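Local atomic coordinates of CDP-glucose 4,6-dehydratase (Salmonella enterica subsp. enterica serovar Typhi, PDB entry 1WVG), a protein that catalyses the NAD(+)-dependent loss of water from CDP-D-glucose to give CDP-4-dehydro-6-deoxy-D-glucose, a step in making the dideoxysugar of the lipopolysaccharide O-antigen. Residues G22-A34 with L343-S355. Numbering follows the deposited sequence.
Sequences GSWLSLWLTEMGA and LICSKREISDYMS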
ATOM      1  N   GLY A  22      12.830  -3.747 -32.755  1.00 16.60           N
ATOM      2  CA  GLY A  22      12.053  -3.515 -33.965  1.00 18.90           C
ATOM      3  C   GLY A  22      12.387  -4.436 -35.102  1.00 24.51           C
ATOM      4  O   GLY A  22      11.505  -4.998 -35.778  1.00 24.00           O
ATOM      5  N   SER A  23      13.700  -4.564 -35.306  1.00 20.77           N
ATOM      6  CA  SER A  23      14.206  -5.390 -36.380  1.00 18.43           C
ATOM      7  C   SER A  23      13.843  -6.824 -36.183  1.00 22.17           C
ATOM      8  O   SER A  23      13.437  -7.527 -37.105  1.00 27.60           O
ATOM      9  CB  SER A  23      15.713  -5.290 -36.457  1.00 27.36           C
ATOM     10  OG  SER A  23      16.023  -4.026 -36.972  1.00 32.81           O
ATOM     11  N   TRP A  24      14.005  -7.275 -34.956  1.00 21.99           N
ATOM     12  CA  TRP A  24      13.677  -8.667 -34.685  1.00 25.40           C
ATOM     13  C   TRP A  24      12.176  -8.885 -34.837  1.00 26.18           C
ATOM     14  O   TRP A  24      11.696  -9.897 -35.383  1.00 21.06           O
ATOM     15  CB  TRP A  24      14.158  -9.083 -33.294  1.00 23.50           C
ATOM     16  CG  TRP A  24      15.607  -9.468 -33.169  1.00 20.23           C
ATOM     17  CD1 TRP A  24      16.587  -8.717 -32.609  1.00 23.74           C
ATOM     18  CD2 TRP A  24      16.214 -10.708 -33.530  1.00 19.39           C
ATOM     19  NE1 TRP A  24      17.792  -9.398 -32.607  1.00 26.93           N
ATOM     20  CE2 TRP A  24      17.589 -10.641 -33.152  1.00 25.17           C
ATOM     21  CE3 TRP A  24      15.753 -11.848 -34.171  1.00 20.59           C
ATOM     22  CZ2 TRP A  24      18.488 -11.705 -33.376  1.00 25.14           C
ATOM     23  CZ3 TRP A  24      16.636 -12.902 -34.378  1.00 26.03           C
ATOM     24  CH2 TRP A  24      17.983 -12.849 -33.982  1.00 22.71           C
ATOM     25  N   LEU A  25      11.445  -7.890 -34.364  1.00 19.46           N
ATOM     26  CA  LEU A  25      10.003  -8.003 -34.487  1.00 28.15           C
ATOM     27  C   LEU A  25       9.570  -7.968 -35.944  1.00 29.51           C
ATOM     28  O   LEU A  25       8.787  -8.801 -36.425  1.00 27.85           O
ATOM     29  CB  LEU A  25       9.252  -6.889 -33.700  1.00 27.63           C
ATOM     30  CG  LEU A  25       7.730  -7.059 -33.763  1.00 27.65           C
ATOM     31  CD1 LEU A  25       7.312  -8.415 -33.206  1.00 18.22           C
ATOM     32  CD2 LEU A  25       7.031  -5.931 -33.019  1.00 25.07           C
ATOM     33  N   SER A  26      10.063  -6.964 -36.649  1.00 17.60           N
ATOM     34  CA  SER A  26       9.657  -6.870 -38.055  1.00 23.13           C
ATOM     35  C   SER A  26       9.987  -8.130 -38.859  1.00 22.93           C
ATOM     36  O   SER A  26       9.215  -8.662 -39.674  1.00 25.07           O
ATOM     37  CB  SER A  26      10.257  -5.627 -38.681  1.00 35.80           C
ATOM     38  OG  SER A  26       9.915  -4.506 -37.894  1.00 25.44           O
ATOM     39  N   LEU A  27      11.178  -8.624 -38.606  1.00 20.95           N
ATOM     40  CA  LEU A  27      11.595  -9.824 -39.241  1.00 19.20           C
ATOM     41  C   LEU A  27      10.630 -10.968 -38.929  1.00 27.81           C
ATOM     42  O   LEU A  27      10.102 -11.653 -39.820  1.00 22.27           O
ATOM     43  CB  LEU A  27      12.958 -10.159 -38.697  1.00 19.88           C
ATOM     44  CG  LEU A  27      13.527 -11.342 -39.436  1.00 28.19           C
ATOM     45  CD1 LEU A  27      13.512 -11.024 -40.923  1.00 30.61           C
ATOM     46  CD2 LEU A  27      14.979 -11.519 -38.993  1.00 43.13           C
ATOM     47  N   TRP A  28      10.383 -11.164 -37.634  1.00 30.49           N
ATOM     48  CA  TRP A  28       9.479 -12.220 -37.193  1.00 27.19           C
ATOM     49  C   TRP A  28       8.158 -12.143 -37.926  1.00 14.87           C
ATOM     50  O   TRP A  28       7.648 -13.106 -38.522  1.00 19.13           O
ATOM     51  CB  TRP A  28       9.167 -12.069 -35.680  1.00 23.43           C
ATOM     52  CG  TRP A  28       8.693 -13.373 -35.065  1.00 24.78           C
ATOM     53  CD1 TRP A  28       8.102 -14.407 -35.735  1.00 26.82           C
ATOM     54  CD2 TRP A  28       8.835 -13.804 -33.685  1.00 19.66           C
ATOM     55  NE1 TRP A  28       7.858 -15.451 -34.871  1.00 23.78           N
ATOM     56  CE2 TRP A  28       8.292 -15.099 -33.597  1.00 21.55           C
ATOM     57  CE3 TRP A  28       9.368 -13.220 -32.516  1.00 23.11           C
ATOM     58  CZ2 TRP A  28       8.291 -15.809 -32.371  1.00 21.36           C
ATOM     59  CZ3 TRP A  28       9.385 -13.920 -31.312  1.00 19.70           C
ATOM     60  CH2 TRP A  28       8.842 -15.206 -31.250  1.00 18.96           C
ATOM     61  N   LEU A  29       7.591 -10.943 -37.793  1.00 22.57           N
ATOM     62  CA  LEU A  29       6.304 -10.588 -38.364  1.00 24.85           C
ATOM     63  C   LEU A  29       6.220 -10.807 -39.891  1.00 37.03           C
ATOM     64  O   LEU A  29       5.284 -11.439 -40.419  1.00 23.84           O
ATOM     65  CB  LEU A  29       5.891  -9.152 -37.952  1.00 22.39           C
ATOM     66  CG  LEU A  29       5.231  -9.022 -36.563  1.00 28.89           C
ATOM     67  CD1 LEU A  29       4.638  -7.622 -36.317  1.00 25.03           C
ATOM     68  CD2 LEU A  29       4.156 -10.097 -36.345  1.00 26.96           C
ATOM     69  N   THR A  30       7.203 -10.276 -40.635  1.00 28.60           N
ATOM     70  CA  THR A  30       7.113 -10.462 -42.082  1.00 21.22           C
ATOM     71  C   THR A  30       7.235 -11.924 -42.416  1.00 24.42           C
ATOM     72  O   THR A  30       6.590 -12.476 -43.309  1.00 27.31           O
ATOM     73  CB  THR A  30       8.128  -9.649 -42.862  1.00 29.87           C
ATOM     74  OG1 THR A  30       9.369 -10.143 -42.483  1.00 37.08           O
ATOM     75  CG2 THR A  30       8.055  -8.192 -42.463  1.00 17.93           C
ATOM     76  N   GLU A  31       8.083 -12.575 -41.648  1.00 30.65           N
ATOM     77  CA  GLU A  31       8.259 -13.992 -41.844  1.00 33.10           C
ATOM     78  C   GLU A  31       6.956 -14.737 -41.654  1.00 38.05           C
ATOM     79  O   GLU A  31       6.804 -15.823 -42.207  1.00 32.92           O
ATOM     80  CB  GLU A  31       9.326 -14.565 -40.912  1.00 36.31           C
ATOM     81  CG  GLU A  31       9.633 -16.053 -41.161  1.00 92.66           C
ATOM     82  CD  GLU A  31      10.569 -16.618 -40.121  1.00100.00           C
ATOM     83  OE1 GLU A  31      11.776 -16.726 -40.291  1.00 90.42           O
ATOM     84  OE2 GLU A  31       9.945 -16.983 -39.009  1.00100.00           O
ATOM     85  N   MET A  32       6.025 -14.152 -40.883  1.00 31.46           N
ATOM     86  CA  MET A  32       4.753 -14.825 -40.650  1.00 32.08           C
ATOM     87  C   MET A  32       3.690 -14.488 -41.670  1.00 37.73           C
ATOM     88  O   MET A  32       2.547 -14.938 -41.577  1.00 40.57           O
ATOM     89  CB  MET A  32       4.248 -14.712 -39.205  1.00 31.95           C
ATOM     90  CG  MET A  32       5.053 -15.602 -38.274  1.00 34.96           C
ATOM     91  SD  MET A  32       4.409 -15.608 -36.585  1.00 37.76           S
ATOM     92  CE  MET A  32       4.458 -13.846 -36.197  1.00 23.18           C
ATOM     93  N   GLY A  33       4.077 -13.689 -42.659  1.00 33.90           N
ATOM     94  CA  GLY A  33       3.142 -13.348 -43.702  1.00 32.19           C
ATOM     95  C   GLY A  33       2.530 -11.987 -43.535  1.00 34.85           C
ATOM     96  O   GLY A  33       1.789 -11.530 -44.417  1.00 26.69           O
ATOM     97  N   ALA A  34       2.860 -11.321 -42.423  1.00 30.58           N
ATOM     98  CA  ALA A  34       2.312  -9.985 -42.183  1.00 30.30           C
ATOM     99  C   ALA A  34       2.837  -8.872 -43.095  1.00 35.05           C
ATOM    100  O   ALA A  34       3.985  -8.906 -43.593  1.00 33.72           O
ATOM    101  CB  ALA A  34       2.563  -9.592 -40.727  1.00 30.60           C
ATOM    102  N   LEU A 343      20.890 -12.929 -42.017  1.00 23.42           N
ATOM    103  CA  LEU A 343      19.472 -13.043 -42.187  1.00 29.68           C
ATOM    104  C   LEU A 343      19.130 -14.494 -41.970  1.00 26.46           C
ATOM    105  O   LEU A 343      18.190 -14.883 -41.302  1.00 25.45           O
ATOM    106  CB  LEU A 343      19.018 -12.647 -43.607  1.00 32.95           C
ATOM    107  CG  LEU A 343      17.518 -12.842 -43.800  1.00 39.72           C
ATOM    108  CD1 LEU A 343      16.797 -11.693 -43.117  1.00 32.79           C
ATOM    109  CD2 LEU A 343      17.165 -12.826 -45.278  1.00 39.13           C
ATOM    110  N   ILE A 344      19.953 -15.325 -42.553  1.00 26.03           N
ATOM    111  CA  ILE A 344      19.688 -16.719 -42.413  1.00 21.38           C
ATOM    112  C   ILE A 344      19.856 -17.207 -40.973  1.00 30.02           C
ATOM    113  O   ILE A 344      19.073 -17.980 -40.442  1.00 30.99           O
ATOM    114  CB  ILE A 344      20.464 -17.482 -43.470  1.00 31.35           C
ATOM    115  CG1 ILE A 344      19.711 -17.262 -44.780  1.00 35.23           C
ATOM    116  CG2 ILE A 344      20.495 -18.950 -43.090  1.00 23.00           C
ATOM    117  CD1 ILE A 344      18.393 -16.497 -44.548  1.00 58.97           C
ATOM    118  N   CYS A 345      20.874 -16.733 -40.278  1.00 37.27           N
ATOM    119  CA  CYS A 345      21.051 -17.122 -38.875  1.00 36.48           C
ATOM    120  C   CYS A 345      19.871 -16.637 -38.032  1.00 38.92           C
ATOM    121  O   CYS A 345      19.315 -17.384 -37.233  1.00 33.58           O
ATOM    122  CB  CYS A 345      22.319 -16.465 -38.314  1.00 40.45           C
ATOM    123  SG  CYS A 345      23.774 -17.202 -39.097  1.00 55.35           S
ATOM    124  N   SER A 346      19.534 -15.349 -38.229  1.00 26.90           N
ATOM    125  CA  SER A 346      18.451 -14.691 -37.545  1.00 23.32           C
ATOM    126  C   SER A 346      17.180 -15.461 -37.827  1.00 32.03           C
ATOM    127  O   SER A 346      16.457 -15.828 -36.914  1.00 33.50           O
ATOM    128  CB  SER A 346      18.370 -13.196 -37.845  1.00 21.88           C
ATOM    129  OG  SER A 346      19.616 -12.583 -37.477  1.00 26.75           O
ATOM    130  N   LYS A 347      16.900 -15.785 -39.084  1.00 26.79           N
ATOM    131  CA  LYS A 347      15.697 -16.576 -39.356  1.00 27.60           C
ATOM    132  C   LYS A 347      15.727 -17.881 -38.599  1.00 26.00           C
ATOM    133  O   LYS A 347      14.709 -18.402 -38.117  1.00 30.69           O
ATOM    134  CB  LYS A 347      15.488 -16.863 -40.843  1.00 39.72           C
ATOM    135  CG  LYS A 347      15.107 -15.635 -41.675  1.00 59.47           C
ATOM    136  CD  LYS A 347      14.271 -15.961 -42.914  1.00 77.55           C
ATOM    137  CE  LYS A 347      14.651 -15.154 -44.151  1.00100.00           C
ATOM    138  NZ  LYS A 347      13.620 -15.155 -45.214  1.00 74.73           N
ATOM    139  N   ARG A 348      16.921 -18.437 -38.486  1.00 25.65           N
ATOM    140  CA  ARG A 348      17.029 -19.676 -37.762  1.00 24.26           C
ATOM    141  C   ARG A 348      16.680 -19.544 -36.269  1.00 26.79           C
ATOM    142  O   ARG A 348      16.064 -20.414 -35.638  1.00 20.75           O
ATOM    143  CB  ARG A 348      18.397 -20.310 -37.959  1.00 27.34           C
ATOM    144  CG  ARG A 348      18.285 -21.833 -37.964  1.00 67.07           C
ATOM    145  CD  ARG A 348      19.601 -22.602 -37.955  1.00100.00           C
ATOM    146  NE  ARG A 348      19.496 -23.821 -37.159  1.00100.00           N
ATOM    147  CZ  ARG A 348      20.500 -24.433 -36.528  1.00100.00           C
ATOM    148  NH1 ARG A 348      21.779 -23.995 -36.573  1.00100.00           N
ATOM    149  NH2 ARG A 348      20.224 -25.537 -35.833  1.00100.00           N
ATOM    150  N   GLU A 349      17.115 -18.455 -35.659  1.00 23.62           N
ATOM    151  CA  GLU A 349      16.796 -18.317 -34.235  1.00 26.22           C
ATOM    152  C   GLU A 349      15.319 -18.252 -33.947  1.00 29.82           C
ATOM    153  O   GLU A 349      14.873 -18.895 -32.992  1.00 33.01           O
ATOM    154  CB  GLU A 349      17.531 -17.206 -33.503  1.00 23.45           C
ATOM    155  CG  GLU A 349      19.005 -17.574 -33.384  1.00 47.01           C
ATOM    156  CD  GLU A 349      19.469 -17.442 -31.985  1.00 75.09           C
ATOM    157  OE1 GLU A 349      19.352 -16.394 -31.358  1.00 40.87           O
ATOM    158  OE2 GLU A 349      19.974 -18.569 -31.538  1.00 64.58           O
ATOM    159  N   ILE A 350      14.592 -17.473 -34.785  1.00 29.10           N
ATOM    160  CA  ILE A 350      13.134 -17.298 -34.703  1.00 27.12           C
ATOM    161  C   ILE A 350      12.492 -18.689 -34.833  1.00 35.91           C
ATOM    162  O   ILE A 350      11.656 -19.122 -34.046  1.00 29.38           O
ATOM    163  CB  ILE A 350      12.630 -16.292 -35.757  1.00 28.33           C
ATOM    164  CG1 ILE A 350      13.185 -14.882 -35.579  1.00 22.53           C
ATOM    165  CG2 ILE A 350      11.111 -16.248 -35.881  1.00 25.61           C
ATOM    166  CD1 ILE A 350      12.478 -13.827 -36.447  1.00 23.14           C
ATOM    167  N   SER A 351      12.960 -19.459 -35.816  1.00 29.23           N
ATOM    168  CA  SER A 351      12.418 -20.788 -35.997  1.00 31.27           C
ATOM    169  C   SER A 351      12.672 -21.713 -34.805  1.00 32.43           C
ATOM    170  O   SER A 351      11.838 -22.487 -34.354  1.00 30.65           O
ATOM    171  CB  SER A 351      13.020 -21.411 -37.248  1.00 38.24           C
ATOM    172  OG  SER A 351      13.707 -22.591 -36.862  1.00 67.37           O
ATOM    173  N   ASP A 352      13.877 -21.651 -34.298  1.00 32.77           N
ATOM    174  CA  ASP A 352      14.246 -22.471 -33.170  1.00 38.21           C
ATOM    175  C   ASP A 352      13.372 -22.104 -31.996  1.00 38.99           C
ATOM    176  O   ASP A 352      12.970 -22.937 -31.208  1.00 27.55           O
ATOM    177  CB  ASP A 352      15.694 -22.123 -32.744  1.00 50.86           C
ATOM    178  CG  ASP A 352      16.788 -22.733 -33.579  1.00 62.61           C
ATOM    179  OD1 ASP A 352      16.542 -23.581 -34.413  1.00 74.54           O
ATOM    180  OD2 ASP A 352      18.010 -22.276 -33.310  1.00 32.97           O
ATOM    181  N   TYR A 353      13.139 -20.805 -31.852  1.00 30.29           N
ATOM    182  CA  TYR A 353      12.338 -20.357 -30.747  1.00 26.51           C
ATOM    183  C   TYR A 353      10.950 -20.856 -30.932  1.00 28.03           C
ATOM    184  O   TYR A 353      10.324 -21.324 -29.990  1.00 32.60           O
ATOM    185  CB  TYR A 353      12.317 -18.826 -30.546  1.00 30.55           C
ATOM    186  CG  TYR A 353      11.611 -18.338 -29.277  1.00 26.13           C
ATOM    187  CD1 TYR A 353      12.296 -18.144 -28.078  1.00 26.48           C
ATOM    188  CD2 TYR A 353      10.252 -18.021 -29.293  1.00 27.44           C
ATOM    189  CE1 TYR A 353      11.654 -17.660 -26.939  1.00 37.34           C
ATOM    190  CE2 TYR A 353       9.572 -17.587 -28.155  1.00 19.77           C
ATOM    191  CZ  TYR A 353      10.283 -17.407 -26.972  1.00 31.55           C
ATOM    192  OH  TYR A 353       9.640 -16.935 -25.853  1.00 36.99           O
ATOM    193  N   MET A 354      10.473 -20.732 -32.150  1.00 25.86           N
ATOM    194  CA  MET A 354       9.127 -21.198 -32.400  1.00 30.66           C
ATOM    195  C   MET A 354       9.009 -22.686 -32.126  1.00 45.99           C
ATOM    196  O   MET A 354       7.937 -23.236 -31.888  1.00 43.89           O
ATOM    197  CB  MET A 354       8.696 -20.900 -33.836  1.00 34.21           C
ATOM    198  CG  MET A 354       8.639 -19.414 -34.071  1.00 46.59           C
ATOM    199  SD  MET A 354       6.934 -18.849 -34.252  1.00 56.74           S
ATOM    200  CE  MET A 354       7.112 -17.971 -35.826  1.00 54.98           C
ATOM    201  N   SER A 355      10.142 -23.360 -32.177  1.00 53.65           N
ATOM    202  CA  SER A 355      10.138 -24.783 -31.912  1.00 53.52           C
ATOM    203  C   SER A 355      10.242 -25.062 -30.409  1.00 60.19           C
ATOM    204  O   SER A 355       9.643 -26.022 -29.932  1.00 53.89           O
ATOM    205  CB  SER A 355      11.196 -25.515 -32.725  1.00 53.79           C
ATOM    206  OG  SER A 355      11.402 -24.814 -33.936  1.00 89.73           O
TER
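Helix 20-31, the first helix of the Rossmann fold, which follows strand 11-15, carries Trp24, Leu27, Trp28 and Glu31 against the C-terminal helix 342-355, and Ile350 enters among these four as a knob into a hole. The segment axes approach to 10.4 Å and cross at -73°. The two branches of Ile350 divide the work. CD1 runs in to the helix backbone, 3.5 Å from Trp28 CA, and also meets Leu27 CG. CG2 lies over one face of the Trp28 indole, 3.5 Å from the centroid of the five-membered ring, a CH-pi contact. With Trp28 CG anti to the backbone N (chi1 -158°), the indole extends past Ile350 toward the end of the C-terminal helix. There Met354 SD lies at the ring edge, in its plane, as a Met-aromatic contact; the bond from Trp28 NE1 to this sulfur is weak and doubtful, because NE1 sits too close to Met354 CE in the model. On the benzo side, Trp28 CH2 touches Tyr353 CD2 at 3.7 Å, the two ring planes turned 83° apart, while Tyr353 OH bonds Glu237 of helix 236-251. One turn earlier, Trp24 CH2 reaches Ser346 OG at 3.9 Å without bonding it: that hydroxyl is engaged by Trp332, and Trp24 NE1 by the carbonyl of Gly199. At the more exposed margin, the poorly ordered Glu31 rests OE1 on the aliphatic part of Lys347; Glu31 OE1 and Lys347 NZ stay 5.5 Å apart, too far for a salt bridge. The Trp24 side chain is about 8 Å from the bound adenosine diphosphoribose. Cohesion between the C-terminal helix and the nucleotide-binding fold is thus mainly apolar and aromatic, while the hydroxyls of Ser346 and Tyr353 and Trp24 NE1 bond other parts of the chain.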